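Local coordinates for tartronic semialdehyde reductase (PDB 1YB4), which catalyses the reversible NADH- or NADPH-dependent reduction of tartronate semialdehyde (2-hydroxy-3-oxopropanoate) to (R)-glycerate, at residues M4-G12 against L22-T33; D116-G124 against G164-K172. All coordinates share one frame; numbering follows the deposited sequence.

Contact 1 (M4-G12 against L22-T33); sequences MKLGFIGLG and LARAGHQLHVTT
With CG set anti to the carbonyl carbon (chi1 -39°), Leu-6 carries its CD1 branch between Leu-29 and the ring of His-27, crossing both at a slant. Its CB meets Leu-29 CD1 at 3.8 Å, and its CD1 lies 3.9 Å from His-27 CG. Thr-33 lays its methyl against the side chain of Leu-11: with OG1 anti to the backbone N (chi1 177°), CG2 falls between N and the carbonyl carbon and comes 3.5 Å from Leu-11 CD1. These pairs belong to the first beta-alpha-beta unit of a Rossmann-type domain, in which strand 5-8 and strand 28-31 run parallel and are joined by helix 15-24, or lie just past its strands. The helix packs on the face bearing Leu-6, Phe-8, Leu-29 and Val-31. From its last turn, Leu-22 reaches the edge of the Phe-8 ring, with CD1 3.9 Å from Phe-8 CE1. A Schellman motif at Gly-26 then turns the chain toward the second strand. Between the strands, His-30 bridges both sides of Gly-7: its N donates to Leu-6 O at 3.3 Å, and its O accepts from Phe-8 N at 3.1 Å. Beyond strand 5-8, Gly-10 and Gly-12 match a GxGxxG pattern, consistent with a dinucleotide-binding turn. Leu-11, between them, also sets CD1 4.1 Å from Val-31 CG2. Peptide groups thus supply the hydrogen bonds that set the parallel register, while the side chains meet mainly through hydrocarbon, both between the strands and where Leu-22 of the helix meets Leu-6 and Phe-8.

Contact 2 (D116-G124 against G164-K172); sequences DYLDAPVSG and GNGDGQTCK
Tyr-117 and Asp-119 lie on strand 116-119, which runs nearly parallel to helix 167-172, at 6° between directions and 8.3 Å between axes; Asn-165 meets both residues, and the first helical turn meets Asp-119. This is carboxylate binding at a helix N-terminus, where the Rossmann-type NAD-binding domain passes into the long helix 167-195. A type II turn from Gly-164 to Asp-167 leads into the helix, with Gly-166 as N-cap. Asp-119 divides its oxygens between turn and helix. OD1 accepts from Gly-166 N at 2.8 Å, from above the carboxylate plane, and from Asn-165 ND2 nearly in line with its own C-O bond. OD2 takes Gln-169 N at 3.0 Å, with a weak bond from Gly-168 N beside it. Peptide N-H groups at a helix start would be expected to stabilise the negative charge of this buried group. The other proton of Asn-165 ND2 goes to Tyr-117 O at 2.7 Å, so two bonds fix the amide, whose plane stands 87° from the phenol ring; a water joins Asn-165 OD1 to Tyr-117 N. Farther along, Pro-121 lies against the helix, its CG only 3.0 Å from Gly-168 O. Gln-169 OE1 lies 3.4 Å from Pro-121 CB; NE2 of this amide bonds to Ser-96 O, and OE1 has a weak bond from Ile-98 N. The chain of Lys-172, the predicted active-site residue, bends at chi2 and chi4, passing Pro-121 and bringing CE beside Ser-123 CB. Its amine bonds to Ser-97 OG and also to Val-122 O, 2.9 Å from Lys-172 NZ.

Both contacts are built on one sheet: one pairs two of its strands, the other ties a strand to a helix. Contact 1 pairs the edge strand 28-31 with strand 5-8 at the start of the nucleotide-binding domain. Contact 2 ties strand 115-123 to the helix that leads out of that domain. Strands 61-64 and 90-94 lie between strand 5-8 and strand 115-123, and the two contacts do not touch: their centres are 20 Å apart and their nearest atoms about 9 Å. Contact 1 holds part of the probable dinucleotide-binding turn, whereas contact 2 holds the predicted active-site residue Lys-172, consistent with the cofactor turn following one strand and the catalytic lysine coming from a helix packed on another.

Contact 1 (M4-G12 against L22-T33)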
HETATM    1  N   MSE A   4      19.108  31.350  33.264  1.00 80.64           N
HETATM    2  CA  MSE A   4      20.022  32.517  33.021  1.00 80.89           C
HETATM    3  C   MSE A   4      19.290  33.602  32.242  1.00 74.73           C
HETATM    4  O   MSE A   4      18.140  33.930  32.542  1.00 72.79           O
HETATM    5  CB  MSE A   4      21.241  32.076  32.204  1.00 90.41           C
HETATM    6  CG  MSE A   4      22.065  30.951  32.813  1.00102.25           C
HETATM    7 SE   MSE A   4      23.539  30.435  31.652  1.00118.69          SE
HETATM    8  CE  MSE A   4      23.083  28.567  31.394  1.00113.94           C
ATOM      9  N   LYS A   5      19.985  34.171  31.258  1.00 68.32           N
ATOM     10  CA  LYS A   5      19.413  35.181  30.374  1.00 62.51           C
ATOM     11  C   LYS A   5      19.100  34.410  29.091  1.00 59.03           C
ATOM     12  O   LYS A   5      20.005  33.880  28.428  1.00 54.72           O
ATOM     13  CB  LYS A   5      20.417  36.302  30.092  1.00 64.62           C
ATOM     14  CG  LYS A   5      21.798  35.841  29.655  1.00 65.33           C
ATOM     15  CD  LYS A   5      22.549  36.953  28.913  1.00 67.10           C
ATOM     16  CE  LYS A   5      22.595  38.271  29.698  1.00 66.05           C
ATOM     17  NZ  LYS A   5      23.385  38.192  30.955  1.00 64.92           N
ATOM     18  N   LEU A   6      17.816  34.358  28.743  1.00 54.40           N
ATOM     19  CA  LEU A   6      17.367  33.588  27.590  1.00 48.53           C
ATOM     20  C   LEU A   6      16.889  34.402  26.417  1.00 45.64           C
ATOM     21  O   LEU A   6      16.688  35.604  26.534  1.00 45.81           O
ATOM     22  CB  LEU A   6      16.247  32.638  28.026  1.00 46.08           C
ATOM     23  CG  LEU A   6      16.421  31.979  29.401  1.00 44.07           C
ATOM     24  CD1 LEU A   6      15.186  31.145  29.732  1.00 43.34           C
ATOM     25  CD2 LEU A   6      17.691  31.126  29.418  1.00 40.15           C
ATOM     26  N   GLY A   7      16.708  33.711  25.290  1.00 44.45           N
ATOM     27  CA  GLY A   7      16.240  34.323  24.055  1.00 42.03           C
ATOM     28  C   GLY A   7      15.271  33.399  23.326  1.00 42.90           C
ATOM     29  O   GLY A   7      15.462  32.187  23.304  1.00 41.95           O
ATOM     30  N   PHE A   8      14.219  33.966  22.741  1.00 44.99           N
ATOM     31  CA  PHE A   8      13.209  33.187  22.022  1.00 44.58           C
ATOM     32  C   PHE A   8      13.075  33.776  20.618  1.00 44.67           C
ATOM     33  O   PHE A   8      12.723  34.940  20.459  1.00 45.34           O
ATOM     34  CB  PHE A   8      11.858  33.257  22.748  1.00 43.51           C
ATOM     35  CG  PHE A   8      11.141  31.931  22.825  1.00 43.97           C
ATOM     36  CD1 PHE A   8      11.354  31.069  23.896  1.00 43.63           C
ATOM     37  CD2 PHE A   8      10.279  31.533  21.812  1.00 42.39           C
ATOM     38  CE1 PHE A   8      10.722  29.836  23.959  1.00 42.37           C
ATOM     39  CE2 PHE A   8       9.643  30.300  21.866  1.00 41.56           C
ATOM     40  CZ  PHE A   8       9.865  29.451  22.941  1.00 42.32           C
ATOM     41  N   ILE A   9      13.346  32.965  19.600  1.00 45.98           N
ATOM     42  CA  ILE A   9      13.299  33.446  18.223  1.00 45.03           C
ATOM     43  C   ILE A   9      12.041  33.093  17.434  1.00 45.97           C
ATOM     44  O   ILE A   9      11.924  33.435  16.264  1.00 49.83           O
ATOM     45  CB  ILE A   9      14.558  32.975  17.451  1.00 40.39           C
ATOM     46  CG1 ILE A   9      15.788  33.579  18.112  1.00 38.47           C
ATOM     47  CG2 ILE A   9      14.509  33.401  15.993  1.00 37.68           C
ATOM     48  CD1 ILE A   9      17.064  33.370  17.340  1.00 40.53           C
ATOM     49  N   GLY A  10      11.085  32.433  18.065  1.00 43.32           N
ATOM     50  CA  GLY A  10       9.876  32.105  17.345  1.00 42.02           C
ATOM     51  C   GLY A  10       8.662  32.111  18.240  1.00 43.20           C
ATOM     52  O   GLY A  10       8.577  31.337  19.192  1.00 45.17           O
ATOM     53  N   LEU A  11       7.717  32.992  17.959  1.00 43.67           N
ATOM     54  CA  LEU A  11       6.509  33.029  18.761  1.00 45.27           C
ATOM     55  C   LEU A  11       5.385  32.420  17.936  1.00 47.33           C
ATOM     56  O   LEU A  11       5.631  31.712  16.957  1.00 49.23           O
ATOM     57  CB  LEU A  11       6.197  34.469  19.193  1.00 44.40           C
ATOM     58  CG  LEU A  11       7.316  35.062  20.079  1.00 42.67           C
ATOM     59  CD1 LEU A  11       7.004  36.499  20.475  1.00 41.18           C
ATOM     60  CD2 LEU A  11       7.482  34.203  21.327  1.00 41.67           C
ATOM     61  N   GLY A  12       4.148  32.665  18.324  1.00 48.63           N
ATOM     62  CA  GLY A  12       3.071  32.085  17.555  1.00 48.93           C
ATOM     63  C   GLY A  12       2.445  30.928  18.292  1.00 48.76           C
ATOM     64  O   GLY A  12       2.811  30.629  19.424  1.00 48.48           O
ATOM     65  N   LEU A  22       8.296  30.748  30.301  1.00 36.74           N
ATOM     66  CA  LEU A  22       9.657  31.026  30.756  1.00 35.55           C
ATOM     67  C   LEU A  22       9.701  32.394  31.455  1.00 38.88           C
ATOM     68  O   LEU A  22      10.359  32.562  32.492  1.00 38.12           O
ATOM     69  CB  LEU A  22      10.628  31.024  29.574  1.00 30.74           C
ATOM     70  CG  LEU A  22      10.923  29.674  28.911  1.00 26.86           C
ATOM     71  CD1 LEU A  22      11.776  29.909  27.698  1.00 19.21           C
ATOM     72  CD2 LEU A  22      11.642  28.745  29.887  1.00 26.00           C
ATOM     73  N   ALA A  23       8.986  33.362  30.886  1.00 39.12           N
ATOM     74  CA  ALA A  23       8.933  34.702  31.445  1.00 39.07           C
ATOM     75  C   ALA A  23       8.223  34.678  32.797  1.00 40.18           C
ATOM     76  O   ALA A  23       8.620  35.368  33.738  1.00 40.32           O
ATOM     77  CB  ALA A  23       8.216  35.630  30.480  1.00 38.15           C
ATOM     78  N   ARG A  24       7.185  33.859  32.893  1.00 41.30           N
ATOM     79  CA  ARG A  24       6.412  33.743  34.121  1.00 44.21           C
ATOM     80  C   ARG A  24       7.233  33.142  35.253  1.00 46.31           C
ATOM     81  O   ARG A  24       6.856  33.249  36.414  1.00 48.52           O
ATOM     82  CB  ARG A  24       5.173  32.874  33.887  1.00 45.73           C
ATOM     83  CG  ARG A  24       4.129  32.937  34.997  1.00 46.19           C
ATOM     84  CD  ARG A  24       2.894  33.690  34.518  1.00 47.04           C
ATOM     85  NE  ARG A  24       2.164  32.937  33.507  1.00 46.49           N
ATOM     86  CZ  ARG A  24       1.195  33.451  32.761  1.00 47.13           C
ATOM     87  NH1 ARG A  24       0.568  32.697  31.859  1.00 47.64           N
ATOM     88  NH2 ARG A  24       0.863  34.725  32.909  1.00 41.38           N
ATOM     89  N   ALA A  25       8.346  32.498  34.926  1.00 47.12           N
ATOM     90  CA  ALA A  25       9.174  31.895  35.964  1.00 47.95           C
ATOM     91  C   ALA A  25      10.261  32.839  36.464  1.00 49.41           C
ATOM     92  O   ALA A  25      11.104  32.444  37.271  1.00 48.96           O
ATOM     93  CB  ALA A  25       9.799  30.613  35.460  1.00 47.55           C
ATOM     94  N   GLY A  26      10.250  34.077  35.974  1.00 51.45           N
ATOM     95  CA  GLY A  26      11.232  35.055  36.414  1.00 54.23           C
ATOM     96  C   GLY A  26      12.368  35.359  35.452  1.00 55.08           C
ATOM     97  O   GLY A  26      13.124  36.314  35.653  1.00 56.76           O
ATOM     98  N   HIS A  27      12.499  34.554  34.406  1.00 55.19           N
ATOM     99  CA  HIS A  27      13.567  34.756  33.439  1.00 55.26           C
ATOM    100  C   HIS A  27      13.350  35.999  32.586  1.00 54.59           C
ATOM    101  O   HIS A  27      12.218  36.427  32.357  1.00 54.44           O
ATOM    102  CB  HIS A  27      13.700  33.517  32.553  1.00 55.47           C
ATOM    103  CG  HIS A  27      14.074  32.286  33.312  1.00 56.99           C
ATOM    104  ND1 HIS A  27      15.342  32.081  33.810  1.00 58.84           N
ATOM    105  CD2 HIS A  27      13.329  31.237  33.734  1.00 57.05           C
ATOM    106  CE1 HIS A  27      15.362  30.960  34.511  1.00 59.42           C
ATOM    107  NE2 HIS A  27      14.152  30.429  34.481  1.00 57.17           N
ATOM    108  N   GLN A  28      14.448  36.595  32.139  1.00 55.24           N
ATOM    109  CA  GLN A  28      14.356  37.773  31.298  1.00 55.22           C
ATOM    110  C   GLN A  28      14.591  37.283  29.886  1.00 52.72           C
ATOM    111  O   GLN A  28      15.645  36.728  29.575  1.00 52.71           O
ATOM    112  CB  GLN A  28      15.414  38.811  31.680  1.00 59.14           C
ATOM    113  CG  GLN A  28      14.963  40.241  31.412  1.00 67.41           C
ATOM    114  CD  GLN A  28      13.832  40.691  32.343  1.00 73.07           C
ATOM    115  OE1 GLN A  28      12.770  40.056  32.426  1.00 74.66           O
ATOM    116  NE2 GLN A  28      14.060  41.797  33.047  1.00 74.44           N
ATOM    117  N   LEU A  29      13.596  37.483  29.036  1.00 50.59           N
ATOM    118  CA  LEU A  29      13.678  37.036  27.664  1.00 49.84           C
ATOM    119  C   LEU A  29      13.701  38.127  26.623  1.00 49.66           C
ATOM    120  O   LEU A  29      12.950  39.100  26.693  1.00 49.25           O
ATOM    121  CB  LEU A  29      12.503  36.116  27.346  1.00 51.65           C
ATOM    122  CG  LEU A  29      12.622  34.620  27.621  1.00 52.51           C
ATOM    123  CD1 LEU A  29      13.060  34.349  29.052  1.00 54.07           C
ATOM    124  CD2 LEU A  29      11.274  33.989  27.332  1.00 54.39           C
ATOM    125  N   HIS A  30      14.574  37.947  25.644  1.00 48.38           N
ATOM    126  CA  HIS A  30      14.656  38.868  24.537  1.00 49.09           C
ATOM    127  C   HIS A  30      14.054  38.029  23.422  1.00 49.19           C
ATOM    128  O   HIS A  30      14.658  37.065  22.956  1.00 47.90           O
ATOM    129  CB  HIS A  30      16.109  39.238  24.261  1.00 50.92           C
ATOM    130  CG  HIS A  30      16.643  40.300  25.174  1.00 50.27           C
ATOM    131  ND1 HIS A  30      16.401  41.640  24.973  1.00 49.63           N
ATOM    132  CD2 HIS A  30      17.429  40.219  26.276  1.00 50.57           C
ATOM    133  CE1 HIS A  30      17.018  42.341  25.908  1.00 49.19           C
ATOM    134  NE2 HIS A  30      17.650  41.503  26.711  1.00 49.23           N
ATOM    135  N   VAL A  31      12.834  38.384  23.031  1.00 49.55           N
ATOM    136  CA  VAL A  31      12.107  37.647  22.011  1.00 50.54           C
ATOM    137  C   VAL A  31      12.078  38.343  20.664  1.00 52.06           C
ATOM    138  O   VAL A  31      12.540  39.472  20.528  1.00 51.93           O
ATOM    139  CB  VAL A  31      10.657  37.405  22.455  1.00 50.15           C
ATOM    140  CG1 VAL A  31      10.643  36.872  23.884  1.00 50.45           C
ATOM    141  CG2 VAL A  31       9.858  38.685  22.348  1.00 46.58           C
ATOM    142  N   THR A  32      11.514  37.653  19.676  1.00 54.70           N
ATOM    143  CA  THR A  32      11.392  38.163  18.311  1.00 56.44           C
ATOM    144  C   THR A  32      10.564  37.196  17.473  1.00 57.67           C
ATOM    145  O   THR A  32      10.531  36.001  17.752  1.00 58.65           O
ATOM    146  CB  THR A  32      12.766  38.307  17.630  1.00 55.90           C
ATOM    147  OG1 THR A  32      12.610  39.030  16.407  1.00 57.85           O
ATOM    148  CG2 THR A  32      13.347  36.941  17.301  1.00 54.76           C
ATOM    149  N   THR A  33       9.900  37.717  16.447  1.00 60.32           N
ATOM    150  CA  THR A  33       9.073  36.909  15.548  1.00 62.24           C
ATOM    151  C   THR A  33       8.483  37.860  14.516  1.00 64.43           C
ATOM    152  O   THR A  33       8.569  39.081  14.683  1.00 64.64           O
ATOM    153  CB  THR A  33       7.930  36.165  16.312  1.00 60.77           C
ATOM    154  OG1 THR A  33       7.116  35.441  15.382  1.00 59.95           O
ATOM    155  CG2 THR A  33       7.059  37.142  17.079  1.00 61.25           C
TER

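Contact 2 (D116-G124 against G164-K172)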
ATOM      1  N   ASP A 116      26.986  25.350  21.742  1.00 43.61           N
ATOM      2  CA  ASP A 116      26.387  24.034  21.904  1.00 41.48           C
ATOM      3  C   ASP A 116      25.013  24.061  21.229  1.00 41.11           C
ATOM      4  O   ASP A 116      24.398  25.126  21.085  1.00 38.04           O
ATOM      5  CB  ASP A 116      26.251  23.681  23.385  1.00 42.47           C
ATOM      6  CG  ASP A 116      27.587  23.360  24.030  1.00 45.29           C
ATOM      7  OD1 ASP A 116      28.320  22.502  23.489  1.00 45.59           O
ATOM      8  OD2 ASP A 116      27.901  23.956  25.078  1.00 47.10           O
ATOM      9  N   TYR A 117      24.542  22.887  20.812  1.00 40.78           N
ATOM     10  CA  TYR A 117      23.265  22.755  20.121  1.00 37.42           C
ATOM     11  C   TYR A 117      22.464  21.589  20.665  1.00 37.58           C
ATOM     12  O   TYR A 117      22.979  20.483  20.831  1.00 36.40           O
ATOM     13  CB  TYR A 117      23.520  22.528  18.626  1.00 39.06           C
ATOM     14  CG  TYR A 117      22.302  22.589  17.723  1.00 37.57           C
ATOM     15  CD1 TYR A 117      22.140  23.641  16.817  1.00 38.16           C
ATOM     16  CD2 TYR A 117      21.324  21.593  17.756  1.00 34.64           C
ATOM     17  CE1 TYR A 117      21.039  23.704  15.959  1.00 36.91           C
ATOM     18  CE2 TYR A 117      20.216  21.648  16.907  1.00 37.09           C
ATOM     19  CZ  TYR A 117      20.084  22.705  16.012  1.00 37.90           C
ATOM     20  OH  TYR A 117      19.002  22.763  15.165  1.00 40.66           O
ATOM     21  N   LEU A 118      21.201  21.850  20.964  1.00 37.70           N
ATOM     22  CA  LEU A 118      20.314  20.802  21.429  1.00 38.02           C
ATOM     23  C   LEU A 118      19.126  20.838  20.489  1.00 37.57           C
ATOM     24  O   LEU A 118      18.537  21.900  20.297  1.00 40.23           O
ATOM     25  CB  LEU A 118      19.794  21.061  22.849  1.00 35.26           C
ATOM     26  CG  LEU A 118      20.649  20.949  24.110  1.00 35.50           C
ATOM     27  CD1 LEU A 118      19.721  21.057  25.322  1.00 26.16           C
ATOM     28  CD2 LEU A 118      21.424  19.631  24.127  1.00 32.02           C
ATOM     29  N   ASP A 119      18.795  19.713  19.864  1.00 34.26           N
ATOM     30  CA  ASP A 119      17.607  19.695  19.027  1.00 32.45           C
ATOM     31  C   ASP A 119      16.617  19.006  19.945  1.00 32.03           C
ATOM     32  O   ASP A 119      16.814  17.865  20.352  1.00 33.59           O
ATOM     33  CB  ASP A 119      17.808  18.910  17.720  1.00 32.32           C
ATOM     34  CG  ASP A 119      18.395  17.521  17.933  1.00 33.02           C
ATOM     35  OD1 ASP A 119      19.589  17.410  18.280  1.00 31.73           O
ATOM     36  OD2 ASP A 119      17.663  16.532  17.738  1.00 34.38           O
ATOM     37  N   ALA A 120      15.576  19.728  20.324  1.00 30.91           N
ATOM     38  CA  ALA A 120      14.594  19.162  21.222  1.00 32.44           C
ATOM     39  C   ALA A 120      13.164  19.361  20.716  1.00 34.22           C
ATOM     40  O   ALA A 120      12.390  20.157  21.275  1.00 33.66           O
ATOM     41  CB  ALA A 120      14.757  19.766  22.616  1.00 29.75           C
ATOM     42  N   PRO A 121      12.801  18.657  19.629  1.00 33.49           N
ATOM     43  CA  PRO A 121      11.445  18.778  19.092  1.00 31.29           C
ATOM     44  C   PRO A 121      10.454  18.509  20.220  1.00 31.23           C
ATOM     45  O   PRO A 121      10.789  17.832  21.201  1.00 28.51           O
ATOM     46  CB  PRO A 121      11.401  17.704  18.004  1.00 32.35           C
ATOM     47  CG  PRO A 121      12.514  16.737  18.389  1.00 33.61           C
ATOM     48  CD  PRO A 121      13.587  17.670  18.868  1.00 33.40           C
ATOM     49  N   VAL A 122       9.239  19.036  20.090  1.00 29.43           N
ATOM     50  CA  VAL A 122       8.239  18.842  21.126  1.00 31.77           C
ATOM     51  C   VAL A 122       6.920  18.307  20.579  1.00 33.86           C
ATOM     52  O   VAL A 122       6.640  18.413  19.389  1.00 35.31           O
ATOM     53  CB  VAL A 122       7.964  20.174  21.859  1.00 30.06           C
ATOM     54  CG1 VAL A 122       7.445  21.201  20.894  1.00 30.69           C
ATOM     55  CG2 VAL A 122       6.960  19.961  22.945  1.00 33.83           C
ATOM     56  N   SER A 123       6.124  17.706  21.451  1.00 34.60           N
ATOM     57  CA  SER A 123       4.810  17.217  21.058  1.00 36.10           C
ATOM     58  C   SER A 123       3.842  17.483  22.205  1.00 34.47           C
ATOM     59  O   SER A 123       4.217  17.392  23.373  1.00 34.77           O
ATOM     60  CB  SER A 123       4.853  15.721  20.690  1.00 38.05           C
ATOM     61  OG  SER A 123       5.545  14.933  21.641  1.00 38.31           O
ATOM     62  N   GLY A 124       2.609  17.847  21.868  1.00 32.79           N
ATOM     63  CA  GLY A 124       1.607  18.129  22.879  1.00 31.28           C
ATOM     64  C   GLY A 124       0.646  19.196  22.390  1.00 33.72           C
ATOM     65  O   GLY A 124      -0.450  19.370  22.927  1.00 32.89           O
ATOM     66  N   GLY A 164      22.594  11.845  20.788  1.00 31.20           N
ATOM     67  CA  GLY A 164      23.316  12.989  20.280  1.00 31.05           C
ATOM     68  C   GLY A 164      22.496  13.798  19.302  1.00 33.89           C
ATOM     69  O   GLY A 164      21.401  13.383  18.920  1.00 36.70           O
ATOM     70  N   ASN A 165      23.035  14.946  18.895  1.00 33.73           N
ATOM     71  CA  ASN A 165      22.380  15.860  17.956  1.00 35.73           C
ATOM     72  C   ASN A 165      21.764  15.182  16.743  1.00 35.38           C
ATOM     73  O   ASN A 165      22.458  14.535  15.959  1.00 34.76           O
ATOM     74  CB  ASN A 165      23.375  16.931  17.500  1.00 35.91           C
ATOM     75  CG  ASN A 165      23.470  18.094  18.483  1.00 41.45           C
ATOM     76  OD1 ASN A 165      24.533  18.694  18.650  1.00 43.58           O
ATOM     77  ND2 ASN A 165      22.349  18.427  19.129  1.00 42.90           N
ATOM     78  N   GLY A 166      20.452  15.350  16.595  1.00 36.25           N
ATOM     79  CA  GLY A 166      19.737  14.743  15.488  1.00 34.87           C
ATOM     80  C   GLY A 166      18.790  13.659  15.973  1.00 34.84           C
ATOM     81  O   GLY A 166      17.754  13.399  15.358  1.00 36.06           O
ATOM     82  N   ASP A 167      19.141  13.024  17.086  1.00 34.05           N
ATOM     83  CA  ASP A 167      18.312  11.961  17.646  1.00 33.49           C
ATOM     84  C   ASP A 167      17.032  12.525  18.233  1.00 30.82           C
ATOM     85  O   ASP A 167      16.058  11.801  18.429  1.00 29.06           O
ATOM     86  CB  ASP A 167      19.073  11.198  18.732  1.00 33.78           C
ATOM     87  CG  ASP A 167      20.203  10.352  18.169  1.00 37.61           C
ATOM     88  OD1 ASP A 167      20.501  10.470  16.955  1.00 37.14           O
ATOM     89  OD2 ASP A 167      20.800   9.576  18.950  1.00 38.95           O
ATOM     90  N   GLY A 168      17.041  13.818  18.527  1.00 30.60           N
ATOM     91  CA  GLY A 168      15.853  14.443  19.076  1.00 28.69           C
ATOM     92  C   GLY A 168      14.818  14.470  17.976  1.00 28.81           C
ATOM     93  O   GLY A 168      13.679  14.028  18.151  1.00 30.85           O
ATOM     94  N   GLN A 169      15.230  14.976  16.822  1.00 25.36           N
ATOM     95  CA  GLN A 169      14.349  15.061  15.678  1.00 25.97           C
ATOM     96  C   GLN A 169      13.940  13.660  15.243  1.00 27.42           C
ATOM     97  O   GLN A 169      12.770  13.389  14.964  1.00 24.86           O
ATOM     98  CB  GLN A 169      15.059  15.770  14.530  1.00 25.96           C
ATOM     99  CG  GLN A 169      15.452  17.222  14.827  1.00 26.73           C
ATOM    100  CD  GLN A 169      14.261  18.081  15.203  1.00 29.46           C
ATOM    101  OE1 GLN A 169      13.111  17.648  15.089  1.00 32.56           O
ATOM    102  NE2 GLN A 169      14.526  19.307  15.654  1.00 26.75           N
ATOM    103  N   THR A 170      14.907  12.759  15.203  1.00 27.50           N
ATOM    104  CA  THR A 170      14.602  11.417  14.778  1.00 27.17           C
ATOM    105  C   THR A 170      13.567  10.791  15.700  1.00 30.99           C
ATOM    106  O   THR A 170      12.721   9.999  15.253  1.00 32.69           O
ATOM    107  CB  THR A 170      15.859  10.556  14.750  1.00 25.83           C
ATOM    108  OG1 THR A 170      16.751  11.052  13.743  1.00 22.48           O
ATOM    109  CG2 THR A 170      15.489   9.090  14.473  1.00 19.65           C
ATOM    110  N   CYS A 171      13.616  11.162  16.978  1.00 29.36           N
ATOM    111  CA  CYS A 171      12.684  10.611  17.956  1.00 27.79           C
ATOM    112  C   CYS A 171      11.271  11.139  17.709  1.00 27.77           C
ATOM    113  O   CYS A 171      10.291  10.404  17.805  1.00 27.86           O
ATOM    114  CB  CYS A 171      13.140  10.963  19.366  1.00 25.86           C
ATOM    115  SG  CYS A 171      12.267  10.058  20.657  1.00 28.11           S
ATOM    116  N   LYS A 172      11.166  12.422  17.387  1.00 29.21           N
ATOM    117  CA  LYS A 172       9.863  13.007  17.114  1.00 26.48           C
ATOM    118  C   LYS A 172       9.239  12.348  15.876  1.00 27.80           C
ATOM    119  O   LYS A 172       8.071  11.978  15.902  1.00 28.97           O
ATOM    120  CB  LYS A 172       9.996  14.516  16.890  1.00 23.54           C
ATOM    121  CG  LYS A 172       8.696  15.220  16.497  1.00 19.54           C
ATOM    122  CD  LYS A 172       7.643  15.095  17.578  1.00 18.73           C
ATOM    123  CE  LYS A 172       6.358  15.803  17.177  1.00 19.05           C
ATOM    124  NZ  LYS A 172       6.631  17.215  16.769  1.00 14.38           N
TER
HETATM  125  O   HOH W   1      25.942  20.359  20.190  1.00 24.92           O
HETATM  126  O   HOH W   2      17.336  20.856  15.130  1.00 27.86           O